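Local structure of Methylcobalamin\: coenzyme M methyltransferase (Methanosarcina mazei, 4AY8) at residues T243-C248 and E264-E269; E270-A275 and A286-N291. The protein transfers the methyl group of a methylated corrinoid to coenzyme M, probably activating the thiol on its zinc ion, in methanogenesis. All coordinates share one frame; numbering follows the deposited sequence.

Interaction 1 of 2, residues T243-C248 and E264-E269; sequences TVLHIC and EGLSVE. With ZN (zinc ion), chain D; COM (1-thioethanesulfonic acid), chain C.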
ATOM      1  N   THR A 243      -6.332   5.300  -7.150  1.00  5.36           N
ATOM      2  CA  THR A 243      -6.054   4.365  -6.065  1.00  4.93           C
ATOM      3  C   THR A 243      -5.268   3.143  -6.551  1.00  4.82           C
ATOM      4  O   THR A 243      -5.283   2.795  -7.741  1.00  4.82           O
ATOM      5  CB  THR A 243      -7.355   3.860  -5.378  1.00  5.14           C
ATOM      6  OG1 THR A 243      -8.164   3.191  -6.343  1.00  4.07           O
ATOM      7  CG2 THR A 243      -8.139   5.003  -4.707  1.00  3.57           C
ATOM      8  N   VAL A 244      -4.585   2.503  -5.611  1.00  4.57           N
ATOM      9  CA  VAL A 244      -3.898   1.241  -5.849  1.00  3.97           C
ATOM     10  C   VAL A 244      -4.309   0.207  -4.794  1.00  4.23           C
ATOM     11  O   VAL A 244      -4.432   0.520  -3.603  1.00  3.75           O
ATOM     12  CB  VAL A 244      -2.366   1.412  -5.816  1.00  4.64           C
ATOM     13  CG1 VAL A 244      -1.676   0.044  -5.796  1.00  3.73           C
ATOM     14  CG2 VAL A 244      -1.873   2.272  -7.007  1.00  3.12           C
ATOM     15  N   LEU A 245      -4.518  -1.023  -5.256  1.00  4.23           N
ATOM     16  CA  LEU A 245      -4.866  -2.154  -4.402  1.00  4.15           C
ATOM     17  C   LEU A 245      -3.708  -3.130  -4.336  1.00  4.41           C
ATOM     18  O   LEU A 245      -3.371  -3.774  -5.335  1.00  4.33           O
ATOM     19  CB  LEU A 245      -6.097  -2.869  -4.944  1.00  3.89           C
ATOM     20  CG  LEU A 245      -6.447  -4.185  -4.263  1.00  4.24           C
ATOM     21  CD1 LEU A 245      -6.736  -3.966  -2.765  1.00  2.19           C
ATOM     22  CD2 LEU A 245      -7.608  -4.877  -4.989  1.00  4.05           C
ATOM     23  N   HIS A 246      -3.102  -3.228  -3.153  1.00  4.77           N
ATOM     24  CA  HIS A 246      -2.025  -4.168  -2.890  1.00  5.03           C
ATOM     25  C   HIS A 246      -2.539  -5.382  -2.138  1.00  5.49           C
ATOM     26  O   HIS A 246      -3.112  -5.250  -1.064  1.00  5.34           O
ATOM     27  CB  HIS A 246      -0.933  -3.505  -2.036  1.00  5.64           C
ATOM     28  CG  HIS A 246       0.112  -4.461  -1.569  1.00  6.40           C
ATOM     29  ND1 HIS A 246       1.108  -4.935  -2.394  1.00  6.73           N
ATOM     30  CD2 HIS A 246       0.285  -5.076  -0.375  1.00  9.00           C
ATOM     31  CE1 HIS A 246       1.857  -5.792  -1.721  1.00  7.10           C
ATOM     32  NE2 HIS A 246       1.378  -5.893  -0.497  1.00  8.94           N
ATOM     33  N   ILE A 247      -2.310  -6.576  -2.676  1.00  5.84           N
ATOM     34  CA  ILE A 247      -2.617  -7.805  -1.949  1.00  5.46           C
ATOM     35  C   ILE A 247      -1.473  -8.765  -2.179  1.00  6.63           C
ATOM     36  O   ILE A 247      -1.164  -9.124  -3.321  1.00  6.46           O
ATOM     37  CB  ILE A 247      -3.965  -8.457  -2.396  1.00  5.55           C
ATOM     38  CG1 ILE A 247      -5.161  -7.511  -2.157  1.00  4.96           C
ATOM     39  CG2 ILE A 247      -4.203  -9.782  -1.674  1.00  3.61           C
ATOM     40  CD1 ILE A 247      -6.470  -7.998  -2.771  1.00  3.40           C
ATOM     41  N   CYS A 248      -0.824  -9.176  -1.096  1.00  7.91           N
ATOM     42  CA  CYS A 248       0.338 -10.026  -1.210  1.00  9.12           C
ATOM     43  C   CYS A 248      -0.051 -11.506  -1.307  1.00  8.80           C
ATOM     44  O   CYS A 248      -1.233 -11.858  -1.277  1.00  9.30           O
ATOM     45  CB  CYS A 248       1.366  -9.735  -0.080  1.00 10.20           C
ATOM     46  SG  CYS A 248       0.739  -9.014   1.461  1.00 11.99           S
ATOM     47  N   GLU A 264      -7.058   1.885 -10.091  1.00  5.76           N
ATOM     48  CA  GLU A 264      -6.283   2.078 -11.310  1.00  5.29           C
ATOM     49  C   GLU A 264      -5.163   1.035 -11.431  1.00  5.16           C
ATOM     50  O   GLU A 264      -4.947   0.452 -12.508  1.00  4.90           O
ATOM     51  CB  GLU A 264      -5.704   3.487 -11.356  1.00  5.14           C
ATOM     52  CG  GLU A 264      -6.677   4.570 -11.845  1.00  5.88           C
ATOM     53  CD  GLU A 264      -7.687   5.012 -10.793  1.00  6.45           C
ATOM     54  OE1 GLU A 264      -7.555   4.659  -9.604  1.00  5.27           O
ATOM     55  OE2 GLU A 264      -8.628   5.729 -11.166  1.00  8.13           O
ATOM     56  N   GLY A 265      -4.467   0.816 -10.318  1.00  4.65           N
ATOM     57  CA  GLY A 265      -3.324  -0.098 -10.250  1.00  4.78           C
ATOM     58  C   GLY A 265      -3.483  -1.229  -9.245  1.00  4.25           C
ATOM     59  O   GLY A 265      -4.120  -1.061  -8.198  1.00  4.78           O
ATOM     60  N   LEU A 266      -2.917  -2.382  -9.589  1.00  3.80           N
ATOM     61  CA  LEU A 266      -2.848  -3.543  -8.720  1.00  3.69           C
ATOM     62  C   LEU A 266      -1.398  -3.783  -8.321  1.00  3.69           C
ATOM     63  O   LEU A 266      -0.535  -3.994  -9.171  1.00  4.06           O
ATOM     64  CB  LEU A 266      -3.387  -4.778  -9.428  1.00  3.95           C
ATOM     65  CG  LEU A 266      -4.794  -4.671 -10.052  1.00  4.01           C
ATOM     66  CD1 LEU A 266      -5.209  -6.024 -10.602  1.00  2.24           C
ATOM     67  CD2 LEU A 266      -5.843  -4.138  -9.054  1.00  2.00           C
ATOM     68  N   SER A 267      -1.119  -3.744  -7.024  1.00  3.97           N
ATOM     69  CA  SER A 267       0.237  -3.981  -6.538  1.00  3.92           C
ATOM     70  C   SER A 267       0.344  -5.427  -6.087  1.00  3.84           C
ATOM     71  O   SER A 267      -0.387  -5.855  -5.206  1.00  3.68           O
ATOM     72  CB  SER A 267       0.582  -3.042  -5.390  1.00  4.22           C
ATOM     73  OG  SER A 267       1.776  -3.436  -4.721  1.00  3.65           O
ATOM     74  N   VAL A 268       1.284  -6.159  -6.674  1.00  3.88           N
ATOM     75  CA  VAL A 268       1.431  -7.591  -6.405  1.00  4.08           C
ATOM     76  C   VAL A 268       2.882  -7.970  -6.124  1.00  4.39           C
ATOM     77  O   VAL A 268       3.807  -7.226  -6.441  1.00  4.28           O
ATOM     78  CB  VAL A 268       0.908  -8.437  -7.580  1.00  3.78           C
ATOM     79  CG1 VAL A 268      -0.575  -8.117  -7.872  1.00  3.40           C
ATOM     80  CG2 VAL A 268       1.759  -8.226  -8.815  1.00  4.86           C
ATOM     81  N   GLU A 269       3.061  -9.134  -5.521  1.00  4.85           N
ATOM     82  CA  GLU A 269       4.376  -9.672  -5.246  1.00  6.23           C
ATOM     83  C   GLU A 269       4.874 -10.533  -6.404  1.00  6.45           C
ATOM     84  O   GLU A 269       4.181 -10.728  -7.407  1.00  6.54           O
ATOM     85  CB  GLU A 269       4.333 -10.567  -4.000  1.00  6.32           C
ATOM     86  CG  GLU A 269       4.027  -9.885  -2.703  1.00  9.51           C
ATOM     87  CD  GLU A 269       4.352 -10.777  -1.513  1.00 12.87           C
ATOM     88  OE1 GLU A 269       3.645 -11.801  -1.309  1.00 11.42           O
ATOM     89  OE2 GLU A 269       5.332 -10.445  -0.801  1.00 15.14           O
TER
HETATM   90 ZN    ZN D 600       1.967  -6.949   1.314  1.00 16.99          ZN
HETATM   91  C1  COM C 500       2.237  -4.604   3.155  1.00 14.72           C
HETATM   92  C2  COM C 500       2.185  -3.704   4.381  1.00 15.33           C
HETATM   93  S1  COM C 500       0.947  -5.904   3.163  1.00 13.21           S
HETATM   94  S2  COM C 500       3.407  -2.556   4.442  1.00 14.55           S
HETATM   95  O1S COM C 500       4.686  -3.192   4.747  1.00 14.69           O
HETATM   96  O2S COM C 500       3.072  -1.666   5.578  1.00 16.57           O
HETATM   97  O3S COM C 500       3.535  -1.768   3.216  1.00 13.55           O
HETATM   98  O   HOH W   1      -9.994   4.437  -8.083  1.00 10.40           O
HETATM   99  O   HOH W   2       0.754 -10.502  -4.652  1.00  2.44           O
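The imidazole of His246 meets Ser267 at its edge: Ser267 CB lies in the ring plane, and ND1 donates a hydrogen bond to Ser267 OG at 2.8 Å, the oxygen lying 17° out of that plane. One face of the ring carries the backbone N of Cys248, offset toward the rim. At another part of the edge NE2 binds the zinc ion at 2.2 Å, and the coenzyme M sulfur S1, itself a zinc ligand at 2.4 Å, lies near the ring plane. The parallel register puts the side chains of His246 and Ser267 on one face of the sheet, and with CG and OG each anti to the backbone N (chi1 172° and 168°) the ring nitrogen and the hydroxyl come together. With one nitrogen on the metal and the other donating to Ser267, the ring's rotation is fixed, and the serine acts as a second-shell residue. Cys248 SG binds the zinc ion at 2.4 Å, and Cys325 completes its ligands. Beside it, Glu269 lays its carboxylate against Cys248 CB, while OE1 accepts a hydrogen bond from Gly249 N.

Beneath the site the two backbones run parallel. Leu245 is gripped through both of its polar backbone atoms, N donating to Gly265 O and O accepting from Ser267 N, and Ile247 N reaches Ser267 O at 3.3 Å. At the opposite end Glu264 bends at chi2 to bring OE1 within 2.8 Å of Thr243 N, which approaches from above the carboxylate plane. A water joins Thr243 OG1 to the same oxygen.

These are neighbouring parallel strands of a beta-alpha-beta unit, connected through helix 252-259, in the TIM-barrel fold of the uroporphyrinogen decarboxylase family, with the zinc and coenzyme M site at the C-terminal ends of the strands.

Interaction 2 of 2, residues E270-A275 and A286-N291; sequences EKIGSA and ARLVGN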
ATOM      1  N   GLU A 270       6.061 -11.096  -6.200  1.00  7.19           N
ATOM      2  CA  GLU A 270       6.705 -11.991  -7.151  1.00  7.93           C
ATOM      3  C   GLU A 270       5.982 -13.331  -7.243  1.00  7.99           C
ATOM      4  O   GLU A 270       6.211 -14.106  -8.163  1.00  7.52           O
ATOM      5  CB  GLU A 270       8.165 -12.231  -6.749  1.00  7.72           C
ATOM      6  CG  GLU A 270       8.360 -13.147  -5.533  1.00  8.53           C
ATOM      7  CD  GLU A 270       8.259 -12.437  -4.185  1.00  9.31           C
ATOM      8  OE1 GLU A 270       7.683 -11.335  -4.106  1.00  9.33           O
ATOM      9  OE2 GLU A 270       8.751 -13.010  -3.185  1.00 10.68           O
ATOM     10  N   LYS A 271       5.122 -13.593  -6.272  1.00  9.01           N
ATOM     11  CA  LYS A 271       4.436 -14.867  -6.172  1.00  9.87           C
ATOM     12  C   LYS A 271       3.381 -15.070  -7.256  1.00 10.05           C
ATOM     13  O   LYS A 271       2.852 -16.180  -7.412  1.00 10.43           O
ATOM     14  CB  LYS A 271       3.821 -15.014  -4.784  1.00 10.27           C
ATOM     15  CG  LYS A 271       4.865 -15.145  -3.705  1.00 12.24           C
ATOM     16  CD  LYS A 271       4.277 -15.499  -2.366  1.00 14.93           C
ATOM     17  CE  LYS A 271       5.360 -15.638  -1.300  1.00 16.38           C
ATOM     18  NZ  LYS A 271       6.501 -16.476  -1.751  1.00 17.91           N
ATOM     19  N   ILE A 272       3.075 -14.030  -8.029  1.00  9.95           N
ATOM     20  CA  ILE A 272       2.218 -14.236  -9.194  1.00 10.14           C
ATOM     21  C   ILE A 272       3.021 -14.848 -10.361  1.00 10.56           C
ATOM     22  O   ILE A 272       2.450 -15.256 -11.370  1.00  9.99           O
ATOM     23  CB  ILE A 272       1.521 -12.933  -9.685  1.00  9.91           C
ATOM     24  CG1 ILE A 272       2.551 -11.924 -10.153  1.00  9.58           C
ATOM     25  CG2 ILE A 272       0.608 -12.332  -8.606  1.00 10.06           C
ATOM     26  CD1 ILE A 272       2.049 -11.014 -11.255  1.00  8.88           C
ATOM     27  N   GLY A 273       4.339 -14.921 -10.207  1.00 10.65           N
ATOM     28  CA  GLY A 273       5.223 -15.212 -11.333  1.00 11.22           C
ATOM     29  C   GLY A 273       5.627 -13.919 -12.015  1.00 11.33           C
ATOM     30  O   GLY A 273       5.606 -12.846 -11.400  1.00 11.24           O
ATOM     31  N   SER A 274       5.962 -14.002 -13.296  1.00 11.46           N
ATOM     32  CA  SER A 274       6.424 -12.840 -14.022  1.00 11.70           C
ATOM     33  C   SER A 274       5.287 -11.851 -14.234  1.00 11.31           C
ATOM     34  O   SER A 274       4.125 -12.236 -14.346  1.00 11.39           O
ATOM     35  CB  SER A 274       7.033 -13.243 -15.360  1.00 12.22           C
ATOM     36  OG  SER A 274       6.009 -13.565 -16.287  1.00 14.39           O
ATOM     37  N   ALA A 275       5.631 -10.572 -14.286  1.00 10.57           N
ATOM     38  CA  ALA A 275       4.658  -9.538 -14.593  1.00 10.75           C
ATOM     39  C   ALA A 275       3.817  -9.875 -15.833  1.00 10.96           C
ATOM     40  O   ALA A 275       2.613  -9.629 -15.843  1.00 11.04           O
ATOM     41  CB  ALA A 275       5.345  -8.188 -14.767  1.00 10.49           C
ATOM     42  N   ALA A 286      -7.061  -2.897 -15.560  1.00  6.46           N
ATOM     43  CA  ALA A 286      -6.245  -2.290 -14.514  1.00  5.59           C
ATOM     44  C   ALA A 286      -4.768  -2.444 -14.855  1.00  5.10           C
ATOM     45  O   ALA A 286      -4.388  -3.338 -15.620  1.00  4.77           O
ATOM     46  CB  ALA A 286      -6.556  -2.916 -13.161  1.00  5.65           C
ATOM     47  N   ARG A 287      -3.941  -1.553 -14.321  1.00  4.86           N
ATOM     48  CA  ARG A 287      -2.487  -1.590 -14.547  1.00  4.69           C
ATOM     49  C   ARG A 287      -1.807  -2.353 -13.421  1.00  4.63           C
ATOM     50  O   ARG A 287      -2.376  -2.505 -12.339  1.00  4.29           O
ATOM     51  CB  ARG A 287      -1.912  -0.175 -14.620  1.00  5.02           C
ATOM     52  CG  ARG A 287      -1.957   0.493 -16.012  1.00  5.22           C
ATOM     53  CD  ARG A 287      -3.331   0.487 -16.629  1.00  5.28           C
ATOM     54  NE  ARG A 287      -4.325   1.174 -15.811  1.00  5.75           N
ATOM     55  CZ  ARG A 287      -5.638   1.093 -16.007  1.00  8.02           C
ATOM     56  NH1 ARG A 287      -6.128   0.366 -17.005  1.00  8.37           N
ATOM     57  NH2 ARG A 287      -6.474   1.730 -15.193  1.00  9.03           N
ATOM     58  N   LEU A 288      -0.589  -2.821 -13.676  1.00  4.75           N
ATOM     59  CA  LEU A 288       0.114  -3.704 -12.751  1.00  4.59           C
ATOM     60  C   LEU A 288       1.319  -3.000 -12.122  1.00  4.70           C
ATOM     61  O   LEU A 288       2.095  -2.330 -12.805  1.00  4.83           O
ATOM     62  CB  LEU A 288       0.540  -4.985 -13.475  1.00  4.61           C
ATOM     63  CG  LEU A 288       0.782  -6.245 -12.649  1.00  4.25           C
ATOM     64  CD1 LEU A 288      -0.460  -6.668 -11.850  1.00  3.60           C
ATOM     65  CD2 LEU A 288       1.314  -7.399 -13.532  1.00  5.59           C
ATOM     66  N   VAL A 289       1.458  -3.158 -10.806  1.00  4.66           N
ATOM     67  CA  VAL A 289       2.512  -2.512 -10.025  1.00  4.64           C
ATOM     68  C   VAL A 289       3.315  -3.577  -9.271  1.00  5.03           C
ATOM     69  O   VAL A 289       2.733  -4.452  -8.626  1.00  4.56           O
ATOM     70  CB  VAL A 289       1.901  -1.553  -8.992  1.00  5.13           C
ATOM     71  CG1 VAL A 289       2.995  -0.860  -8.157  1.00  5.10           C
ATOM     72  CG2 VAL A 289       0.994  -0.536  -9.679  1.00  3.14           C
ATOM     73  N   GLY A 290       4.644  -3.499  -9.349  1.00  4.92           N
ATOM     74  CA  GLY A 290       5.519  -4.469  -8.691  1.00  5.11           C
ATOM     75  C   GLY A 290       6.738  -4.787  -9.523  1.00  4.81           C
ATOM     76  O   GLY A 290       7.177  -3.935 -10.294  1.00  4.79           O
ATOM     77  N   ASN A 291       7.304  -5.994  -9.380  1.00  4.81           N
ATOM     78  CA  ASN A 291       6.898  -6.995  -8.385  1.00  4.69           C
ATOM     79  C   ASN A 291       8.121  -7.714  -7.808  1.00  4.76           C
ATOM     80  O   ASN A 291       8.125  -8.937  -7.611  1.00  4.47           O
ATOM     81  CB  ASN A 291       5.873  -8.013  -8.944  1.00  4.03           C
ATOM     82  CG  ASN A 291       6.436  -8.927 -10.035  1.00  4.37           C
ATOM     83  OD1 ASN A 291       7.367  -8.567 -10.761  1.00  4.62           O
ATOM     84  ND2 ASN A 291       5.826 -10.114 -10.180  1.00  2.00           N
TER
HETATM   85  O   HOH W   3       8.170  -9.717 -13.118  1.00  4.44           O
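Asn291 reaches across to the turn at Gly273, and its ND2 donates to Gly273 O at 3.0 Å. The acceptor lies in the plane of the amide, and the donor sits almost in line with the C=O bond, although the angle at the hydrogen is only 133°. The same nitrogen also donates to Glu269 O and packs on Ile272 CG1 at 3.7 Å. With CG between the backbone N and the carbonyl carbon (chi1 67°), Asn291 dips its amide into the turn; a cis peptide bond precedes the residue. An alanine here would lack the amide, and is likely to leave Gly273 O and Glu269 O without this donor, the bridging water without its acceptor, and the turn less firmly tied to the strand.

Leu288 CD2 packs on the carbonyl O of Ala275 at 3.5 Å and has apolar neighbours in Ile272 CD1 and Ala275 CB, both at 4.3 Å. A water that donates to Asn291 OD1 and accepts from Ala275 N bridges the two segments; the solvent side lies at Lys271, which points away and is exposed. Glu270 sets only its CB against Asn291 O; its carboxylate turns to Ser293.

The 3-10 turn 270-272 leads through the N-cap residue Ser274 into helix 275-282, whose Lys279 and Ile282 also cover Leu288, while helix 303-315 touches Asn291 and strand 320-323 flanks strand 287-292.

Interaction 1 is the more deeply buried, near the centre of the chain, whereas interaction 2 lies farther out and is partly open. They share one parallel sheet: strand 265-267 pairs with 242-246 on one side and with 287-292 on the other, where Leu266 N and O probably hydrogen-bond to Arg287 O and Val289 N. The first contact is strand on strand, with regular backbone bonds and a metal site at its end. The second joins a loop to a strand through one side-chain amide, a water and a small apolar patch. Asn291 also touches the first contact directly, its CB packing on Val268 O.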